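Local coordinates for protein pectinesterase (Sitophilus oryzae, PDB 4PMH) that hydrolyses the methyl esters of pectin, releasing methanol, and probably helps the rice weevil digest plant cell walls, at residues S96-Q110 against N163-Q177. Residues are numbered along the deposited sequence; the frame is centred on the assembly and turned at random.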
ATOM      1  N   SER A  96     -12.819   6.102 -19.149  1.00 20.67           N
ATOM      2  CA  SER A  96     -13.499   7.207 -18.472  1.00 24.24           C
ATOM      3  C   SER A  96     -13.435   7.068 -16.952  1.00 24.03           C
ATOM      4  O   SER A  96     -13.417   8.071 -16.228  1.00 23.45           O
ATOM      5  CB  SER A  96     -14.975   7.297 -18.903  1.00 25.79           C
ATOM      6  OG  SER A  96     -15.598   8.372 -18.223  1.00 31.05           O
ATOM      7  N   SER A  97     -13.407   5.812 -16.500  1.00 23.42           N
ATOM      8  CA  SER A  97     -13.343   5.452 -15.097  1.00 23.96           C
ATOM      9  C   SER A  97     -12.100   4.572 -14.887  1.00 21.77           C
ATOM     10  O   SER A  97     -11.696   3.860 -15.800  1.00 19.37           O
ATOM     11  CB  SER A  97     -14.614   4.679 -14.733  1.00 25.79           C
ATOM     12  OG  SER A  97     -14.427   3.813 -13.625  1.00 30.20           O
ATOM     13  N   PRO A  98     -11.506   4.587 -13.676  1.00 20.55           N
ATOM     14  CA  PRO A  98     -10.349   3.697 -13.465  1.00 19.72           C
ATOM     15  C   PRO A  98     -10.697   2.217 -13.553  1.00 19.36           C
ATOM     16  O   PRO A  98      -9.812   1.394 -13.777  1.00 19.06           O
ATOM     17  CB  PRO A  98      -9.884   4.027 -12.040  1.00 19.98           C
ATOM     18  CG  PRO A  98     -11.050   4.704 -11.379  1.00 20.83           C
ATOM     19  CD  PRO A  98     -11.785   5.425 -12.489  1.00 21.19           C
ATOM     20  N   SER A  99     -11.967   1.881 -13.381  1.00 19.37           N
ATOM     21  CA  SER A  99     -12.403   0.479 -13.525  1.00 20.22           C
ATOM     22  C   SER A  99     -12.334  -0.028 -14.973  1.00 19.95           C
ATOM     23  O   SER A  99     -12.345  -1.242 -15.207  1.00 19.36           O
ATOM     24  CB  SER A  99     -13.811   0.306 -12.950  1.00 21.84           C
ATOM     25  OG  SER A  99     -14.728   1.127 -13.645  1.00 23.13           O
ATOM     26  N   ASP A 100     -12.239   0.899 -15.932  1.00 18.72           N
ATOM     27  CA  ASP A 100     -12.172   0.562 -17.348  1.00 20.29           C
ATOM     28  C   ASP A 100     -10.811  -0.021 -17.808  1.00 19.45           C
ATOM     29  O   ASP A 100     -10.695  -0.510 -18.923  1.00 19.84           O
ATOM     30  CB  ASP A 100     -12.491   1.807 -18.195  1.00 21.70           C
ATOM     31  CG  ASP A 100     -13.928   2.282 -18.030  1.00 23.74           C
ATOM     32  OD1 ASP A 100     -14.789   1.457 -17.652  1.00 24.60           O
ATOM     33  OD2 ASP A 100     -14.196   3.488 -18.254  1.00 25.55           O
ATOM     34  N   THR A 101      -9.782   0.080 -16.974  1.00 17.80           N
ATOM     35  CA  THR A 101      -8.467  -0.427 -17.299  1.00 17.03           C
ATOM     36  C   THR A 101      -7.997  -1.284 -16.136  1.00 16.66           C
ATOM     37  O   THR A 101      -7.740  -0.772 -15.062  1.00 16.61           O
ATOM     38  CB  THR A 101      -7.495   0.725 -17.558  1.00 16.98           C
ATOM     39  OG1 THR A 101      -8.079   1.629 -18.507  1.00 17.38           O
ATOM     40  CG2 THR A 101      -6.180   0.187 -18.098  1.00 17.07           C
ATOM     41  N   LEU A 102      -7.927  -2.592 -16.349  1.00 15.56           N
ATOM     42  CA  LEU A 102      -7.696  -3.553 -15.267  1.00 15.18           C
ATOM     43  C   LEU A 102      -6.482  -4.436 -15.570  1.00 14.78           C
ATOM     44  O   LEU A 102      -6.444  -5.122 -16.596  1.00 15.85           O
ATOM     45  CB  LEU A 102      -8.931  -4.422 -15.080  1.00 15.50           C
ATOM     46  CG  LEU A 102      -8.791  -5.597 -14.101  1.00 15.64           C
ATOM     47  CD1 LEU A 102      -8.528  -5.052 -12.705  1.00 15.73           C
ATOM     48  CD2 LEU A 102     -10.020  -6.494 -14.111  1.00 16.33           C
ATOM     49  N   ILE A 103      -5.490  -4.395 -14.684  1.00 13.96           N
ATOM     50  CA  ILE A 103      -4.317  -5.207 -14.775  1.00 13.59           C
ATOM     51  C   ILE A 103      -4.452  -6.234 -13.665  1.00 14.23           C
ATOM     52  O   ILE A 103      -4.440  -5.863 -12.499  1.00 13.90           O
ATOM     53  CB  ILE A 103      -3.057  -4.361 -14.543  1.00 13.76           C
ATOM     54  CG1 ILE A 103      -3.060  -3.125 -15.462  1.00 13.73           C
ATOM     55  CG2 ILE A 103      -1.805  -5.198 -14.760  1.00 13.80           C
ATOM     56  CD1 ILE A 103      -1.996  -2.109 -15.123  1.00 13.65           C
ATOM     57  N   THR A 104      -4.610  -7.507 -14.012  1.00 13.80           N
ATOM     58  CA  THR A 104      -4.997  -8.482 -13.014  1.00 14.61           C
ATOM     59  C   THR A 104      -4.351  -9.850 -13.202  1.00 14.44           C
ATOM     60  O   THR A 104      -4.193 -10.308 -14.333  1.00 14.53           O
ATOM     61  CB  THR A 104      -6.542  -8.659 -12.976  1.00 14.68           C
ATOM     62  OG1 THR A 104      -6.876  -9.643 -11.994  1.00 16.08           O
ATOM     63  CG2 THR A 104      -7.134  -9.101 -14.334  1.00 15.12           C
ATOM     64  N   LEU A 105      -4.019 -10.496 -12.088  1.00 14.47           N
ATOM     65  CA  LEU A 105      -3.553 -11.885 -12.088  1.00 15.27           C
ATOM     66  C   LEU A 105      -3.968 -12.545 -10.787  1.00 15.36           C
ATOM     67  O   LEU A 105      -4.214 -11.846  -9.810  1.00 14.61           O
ATOM     68  CB  LEU A 105      -2.031 -11.931 -12.201  1.00 15.59           C
ATOM     69  CG  LEU A 105      -1.391 -11.626 -13.545  1.00 15.92           C
ATOM     70  CD1 LEU A 105       0.107 -11.470 -13.392  1.00 16.07           C
ATOM     71  CD2 LEU A 105      -1.713 -12.726 -14.544  1.00 16.18           C
ATOM     72  N   ASN A 106      -4.085 -13.877 -10.797  1.00 15.33           N
ATOM     73  CA  ASN A 106      -4.258 -14.695  -9.576  1.00 15.93           C
ATOM     74  C   ASN A 106      -2.885 -15.299  -9.307  1.00 16.26           C
ATOM     75  O   ASN A 106      -2.523 -16.335  -9.871  1.00 14.82           O
ATOM     76  CB  ASN A 106      -5.307 -15.802  -9.803  1.00 16.89           C
ATOM     77  CG  ASN A 106      -5.576 -16.663  -8.562  1.00 17.76           C
ATOM     78  OD1 ASN A 106      -4.792 -16.723  -7.616  1.00 15.96           O
ATOM     79  ND2 ASN A 106      -6.693 -17.387  -8.603  1.00 19.67           N
ATOM     80  N   MET A 107      -2.103 -14.625  -8.472  1.00 16.37           N
ATOM     81  CA  MET A 107      -0.694 -14.955  -8.321  1.00 16.15           C
ATOM     82  C   MET A 107      -0.265 -14.718  -6.891  1.00 16.03           C
ATOM     83  O   MET A 107       0.329 -13.675  -6.576  1.00 16.39           O
ATOM     84  CB  MET A 107       0.162 -14.123  -9.283  1.00 16.68           C
ATOM     85  CG  MET A 107       1.610 -14.613  -9.388  1.00 17.16           C
ATOM     86  SD  MET A 107       2.524 -13.856 -10.752  1.00 18.30           S
ATOM     87  CE  MET A 107       2.867 -12.229 -10.094  1.00 17.94           C
ATOM     88  N   PRO A 108      -0.566 -15.682  -6.008  1.00 15.79           N
ATOM     89  CA  PRO A 108      -0.141 -15.559  -4.613  1.00 15.54           C
ATOM     90  C   PRO A 108       1.364 -15.756  -4.390  1.00 14.66           C
ATOM     91  O   PRO A 108       2.085 -16.208  -5.284  1.00 13.58           O
ATOM     92  CB  PRO A 108      -0.933 -16.674  -3.910  1.00 16.09           C
ATOM     93  CG  PRO A 108      -1.098 -17.732  -4.966  1.00 15.86           C
ATOM     94  CD  PRO A 108      -1.277 -16.954  -6.263  1.00 16.13           C
ATOM     95  N   ALA A 109       1.820 -15.412  -3.188  1.00 14.59           N
ATOM     96  CA  ALA A 109       3.205 -15.685  -2.770  1.00 14.83           C
ATOM     97  C   ALA A 109       3.536 -17.174  -2.893  1.00 15.30           C
ATOM     98  O   ALA A 109       4.702 -17.543  -3.083  1.00 14.67           O
ATOM     99  CB  ALA A 109       3.429 -15.249  -1.340  1.00 14.66           C
ATOM    100  N   GLN A 110       2.506 -18.010  -2.778  1.00 15.91           N
ATOM    101  CA  GLN A 110       2.673 -19.464  -2.771  1.00 17.09           C
ATOM    102  C   GLN A 110       2.871 -20.036  -4.175  1.00 17.70           C
ATOM    103  O   GLN A 110       3.155 -21.229  -4.332  1.00 17.81           O
ATOM    104  CB  GLN A 110       1.473 -20.107  -2.055  1.00 18.39           C
ATOM    105  CG  GLN A 110       1.441 -19.895  -0.535  1.00 18.91           C
ATOM    106  CD  GLN A 110       1.169 -18.455  -0.080  1.00 20.04           C
ATOM    107  OE1 GLN A 110       0.502 -17.658  -0.765  1.00 19.21           O
ATOM    108  NE2 GLN A 110       1.662 -18.127   1.111  1.00 21.30           N
ATOM    109  N   ASN A 163      -5.718   6.560 -12.860  1.00 12.23           N
ATOM    110  CA  ASN A 163      -6.901   6.113 -13.596  1.00 12.40           C
ATOM    111  C   ASN A 163      -6.821   4.654 -14.084  1.00 12.16           C
ATOM    112  O   ASN A 163      -7.035   4.352 -15.240  1.00 12.01           O
ATOM    113  CB  ASN A 163      -7.169   7.062 -14.779  1.00 13.54           C
ATOM    114  CG  ASN A 163      -8.552   6.864 -15.389  1.00 14.74           C
ATOM    115  OD1 ASN A 163      -9.505   6.559 -14.684  1.00 17.23           O
ATOM    116  ND2 ASN A 163      -8.663   7.050 -16.692  1.00 16.02           N
ATOM    117  N   LEU A 164      -6.549   3.730 -13.191  1.00 11.67           N
ATOM    118  CA  LEU A 164      -6.527   2.349 -13.602  1.00 12.08           C
ATOM    119  C   LEU A 164      -6.686   1.462 -12.380  1.00 11.77           C
ATOM    120  O   LEU A 164      -6.630   1.934 -11.235  1.00 11.78           O
ATOM    121  CB  LEU A 164      -5.229   2.041 -14.380  1.00 12.65           C
ATOM    122  CG  LEU A 164      -3.890   2.359 -13.714  1.00 13.33           C
ATOM    123  CD1 LEU A 164      -3.554   1.325 -12.643  1.00 13.74           C
ATOM    124  CD2 LEU A 164      -2.769   2.429 -14.742  1.00 14.06           C
ATOM    125  N   SER A 165      -6.913   0.187 -12.641  1.00 12.03           N
ATOM    126  CA  SER A 165      -7.166  -0.790 -11.596  1.00 12.19           C
ATOM    127  C   SER A 165      -6.066  -1.848 -11.609  1.00 11.96           C
ATOM    128  O   SER A 165      -5.725  -2.399 -12.667  1.00 12.05           O
ATOM    129  CB  SER A 165      -8.523  -1.460 -11.839  1.00 12.43           C
ATOM    130  OG  SER A 165      -9.615  -0.544 -11.786  1.00 12.13           O
ATOM    131  N   ILE A 166      -5.546  -2.171 -10.433  1.00 11.70           N
ATOM    132  CA  ILE A 166      -4.562  -3.221 -10.296  1.00 11.77           C
ATOM    133  C   ILE A 166      -5.102  -4.239  -9.317  1.00 12.13           C
ATOM    134  O   ILE A 166      -5.513  -3.885  -8.215  1.00 11.76           O
ATOM    135  CB  ILE A 166      -3.194  -2.705  -9.758  1.00 11.39           C
ATOM    136  CG1 ILE A 166      -2.661  -1.531 -10.599  1.00 11.52           C
ATOM    137  CG2 ILE A 166      -2.176  -3.823  -9.751  1.00 11.08           C
ATOM    138  CD1 ILE A 166      -1.571  -0.723  -9.930  1.00 11.53           C
ATOM    139  N   GLU A 167      -5.065  -5.504  -9.707  1.00 12.61           N
ATOM    140  CA  GLU A 167      -5.645  -6.548  -8.899  1.00 13.47           C
ATOM    141  C   GLU A 167      -4.759  -7.769  -8.829  1.00 13.02           C
ATOM    142  O   GLU A 167      -4.248  -8.233  -9.843  1.00 13.02           O
ATOM    143  CB  GLU A 167      -7.003  -6.970  -9.490  1.00 14.00           C
ATOM    144  CG  GLU A 167      -7.586  -8.211  -8.833  1.00 14.84           C
ATOM    145  CD  GLU A 167      -8.973  -8.501  -9.335  1.00 15.73           C
ATOM    146  OE1 GLU A 167      -9.136  -8.565 -10.569  1.00 15.69           O
ATOM    147  OE2 GLU A 167      -9.886  -8.637  -8.492  1.00 17.35           O
ATOM    148  N   ASN A 168      -4.615  -8.308  -7.625  1.00 13.59           N
ATOM    149  CA  ASN A 168      -4.145  -9.681  -7.466  1.00 13.65           C
ATOM    150  C   ASN A 168      -5.289 -10.470  -6.812  1.00 14.42           C
ATOM    151  O   ASN A 168      -5.624 -10.278  -5.643  1.00 13.78           O
ATOM    152  CB  ASN A 168      -2.848  -9.725  -6.663  1.00 13.51           C
ATOM    153  CG  ASN A 168      -2.147 -11.075  -6.745  1.00 12.89           C
ATOM    154  OD1 ASN A 168      -2.785 -12.120  -6.949  1.00 12.13           O
ATOM    155  ND2 ASN A 168      -0.822 -11.057  -6.602  1.00 12.34           N
ATOM    156  N   SER A 169      -5.897 -11.344  -7.599  1.00 15.95           N
ATOM    157  CA  SER A 169      -7.202 -11.910  -7.280  1.00 17.86           C
ATOM    158  C   SER A 169      -7.090 -13.187  -6.456  1.00 20.05           C
ATOM    159  O   SER A 169      -8.089 -13.835  -6.196  1.00 22.81           O
ATOM    160  CB  SER A 169      -7.999 -12.177  -8.557  1.00 18.34           C
ATOM    161  OG  SER A 169      -7.361 -13.117  -9.416  1.00 18.75           O
ATOM    162  N   ALA A 170      -5.890 -13.536  -6.028  1.00 20.79           N
ATOM    163  CA  ALA A 170      -5.697 -14.754  -5.236  1.00 22.74           C
ATOM    164  C   ALA A 170      -6.486 -14.706  -3.930  1.00 25.14           C
ATOM    165  O   ALA A 170      -6.269 -13.821  -3.094  1.00 25.57           O
ATOM    166  CB  ALA A 170      -4.229 -14.983  -4.941  1.00 21.60           C
ATOM    167  N   LYS A 171      -7.398 -15.663  -3.792  1.00 26.54           N
ATOM    168  CA  LYS A 171      -8.143 -15.909  -2.563  1.00 30.28           C
ATOM    169  C   LYS A 171      -8.327 -17.444  -2.365  1.00 28.63           C
ATOM    170  O   LYS A 171      -9.332 -17.903  -1.828  1.00 28.29           O
ATOM    171  CB  LYS A 171      -9.496 -15.181  -2.610  1.00 32.75           C
ATOM    172  CG  LYS A 171     -10.273 -15.383  -3.907  1.00 35.31           C
ATOM    173  CD  LYS A 171     -11.607 -14.641  -3.910  1.00 38.22           C
ATOM    174  CE  LYS A 171     -12.770 -15.527  -3.480  1.00 41.53           C
ATOM    175  NZ  LYS A 171     -14.091 -14.871  -3.722  1.00 44.19           N
ATOM    176  N   ASN A 172      -7.316 -18.212  -2.755  1.00 26.03           N
ATOM    177  CA  ASN A 172      -7.452 -19.665  -2.936  1.00 24.93           C
ATOM    178  C   ASN A 172      -7.541 -20.434  -1.600  1.00 26.51           C
ATOM    179  O   ASN A 172      -8.261 -21.435  -1.494  1.00 25.96           O
ATOM    180  CB  ASN A 172      -6.298 -20.162  -3.818  1.00 23.91           C
ATOM    181  CG  ASN A 172      -6.199 -19.378  -5.122  1.00 23.27           C
ATOM    182  OD1 ASN A 172      -7.047 -19.515  -5.997  1.00 22.26           O
ATOM    183  ND2 ASN A 172      -5.172 -18.539  -5.251  1.00 23.01           N
ATOM    184  N   THR A 173      -6.793 -19.956  -0.602  1.00 27.16           N
ATOM    185  CA  THR A 173      -6.928 -20.382   0.793  1.00 28.29           C
ATOM    186  C   THR A 173      -6.932 -19.133   1.670  1.00 29.76           C
ATOM    187  O   THR A 173      -6.626 -18.041   1.199  1.00 29.47           O
ATOM    188  CB  THR A 173      -5.752 -21.261   1.256  1.00 27.64           C
ATOM    189  OG1 THR A 173      -4.600 -20.438   1.482  1.00 26.90           O
ATOM    190  CG2 THR A 173      -5.411 -22.354   0.225  1.00 27.95           C
ATOM    191  N   GLY A 174      -7.248 -19.303   2.951  1.00 29.73           N
ATOM    192  CA  GLY A 174      -7.182 -18.201   3.906  1.00 29.75           C
ATOM    193  C   GLY A 174      -5.762 -17.806   4.298  1.00 29.90           C
ATOM    194  O   GLY A 174      -5.570 -16.840   5.010  1.00 30.62           O
ATOM    195  N   ASP A 175      -4.757 -18.557   3.859  1.00 30.35           N
ATOM    196  CA  ASP A 175      -3.368 -18.273   4.231  1.00 31.06           C
ATOM    197  C   ASP A 175      -2.542 -17.555   3.148  1.00 28.12           C
ATOM    198  O   ASP A 175      -1.381 -17.229   3.394  1.00 29.65           O
ATOM    199  CB  ASP A 175      -2.644 -19.582   4.634  1.00 33.08           C
ATOM    200  CG  ASP A 175      -2.954 -20.038   6.072  1.00 35.62           C
ATOM    201  OD1 ASP A 175      -3.718 -19.358   6.791  1.00 37.33           O
ATOM    202  OD2 ASP A 175      -2.417 -21.096   6.488  1.00 38.41           O
ATOM    203  N   GLN A 176      -3.102 -17.306   1.968  1.00 26.25           N
ATOM    204  CA  GLN A 176      -2.295 -16.748   0.865  1.00 24.03           C
ATOM    205  C   GLN A 176      -2.113 -15.218   0.910  1.00 22.65           C
ATOM    206  O   GLN A 176      -3.065 -14.497   1.098  1.00 24.14           O
ATOM    207  CB  GLN A 176      -2.882 -17.141  -0.495  1.00 23.88           C
ATOM    208  CG  GLN A 176      -2.810 -18.643  -0.796  1.00 24.59           C
ATOM    209  CD  GLN A 176      -3.179 -18.957  -2.227  1.00 24.96           C
ATOM    210  OE1 GLN A 176      -3.806 -18.139  -2.914  1.00 23.79           O
ATOM    211  NE2 GLN A 176      -2.787 -20.142  -2.701  1.00 25.91           N
ATOM    212  N   GLN A 177      -0.877 -14.760   0.692  1.00 21.18           N
ATOM    213  CA  GLN A 177      -0.542 -13.341   0.528  1.00 19.52           C
ATOM    214  C   GLN A 177      -0.445 -13.087  -0.964  1.00 17.53           C
ATOM    215  O   GLN A 177       0.065 -13.937  -1.687  1.00 16.73           O
ATOM    216  CB  GLN A 177       0.831 -13.016   1.154  1.00 20.22           C
ATOM    217  CG  GLN A 177       0.986 -13.346   2.637  1.00 21.49           C
ATOM    218  CD  GLN A 177       1.289 -14.823   2.901  1.00 23.96           C
ATOM    219  OE1 GLN A 177       1.563 -15.594   1.982  1.00 23.91           O
ATOM    220  NE2 GLN A 177       1.237 -15.219   4.171  1.00 27.07           N
TER
HETATM  221  O   HOH W   1     -11.401   8.636 -14.455  1.00 36.24           O
HETATM  222  O   HOH W   2      -9.131   3.687 -17.237  1.00 13.95           O
HETATM  223  O   HOH W   3      -7.166 -12.331 -11.980  1.00 25.57           O
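Ser165, Glu167 and Ile103 anchor the pairing of strand 101-105 with strand 165-168. The strands run parallel, 15° apart. Ser165 N gives its hydrogen to Thr101 O, and Ser165 O takes one from Ile103 N at 2.8 Å. Glu167 continues the same alternation with Ile103 O and Leu105 N. The hydroxyl of Ser165 donates to Pro98 O at 2.8 Å, from above that carbonyl plane, and also bonds Arg194. Leu102 CD1 packs on Ser165 CB at 3.7 Å. Glu167 lies alongside Thr104, both pointing the same way. Thr104 has OG1 trans to its main-chain nitrogen (chi1 179°), which brings the hydroxyl beside Glu167; it donates to Glu167 OE1 at 2.9 Å, on the anti side and tilted out of the carboxylate plane. A water links the same hydroxyl to Ser169 OG. Ile103 points to the opposite face, with Ile166.

At the end of strand 165-168, the amide of the buried residue Asn168 grips the backbone of Met107 twice. OD1 accepts from Met107 N at 3.0 Å, and ND2 donates to Met107 O at 2.9 Å and to Val179 O. Replacing Asn168 by alanine is likely to leave Met107 N and O, and Val179 O, without these partners, and the loop after strand 101-105 less firmly held. The amides of Asn106 and Asn172 meet nearly coplanar, Asn172 ND2 donating to Asn106 OD1 at 3.0 Å. Gln110 NE2 donates to OE1 of Gln177, a probable substrate-binding residue beside the probable proton donor Asp200.

The pair belongs to a parallel sheet of the right-handed beta-helix of pectinesterases, flanked by strands 74-76 and 194-196. Ile103 reaches strand 67-71 inside, while Leu105 and Met107 pack on helix 113-120.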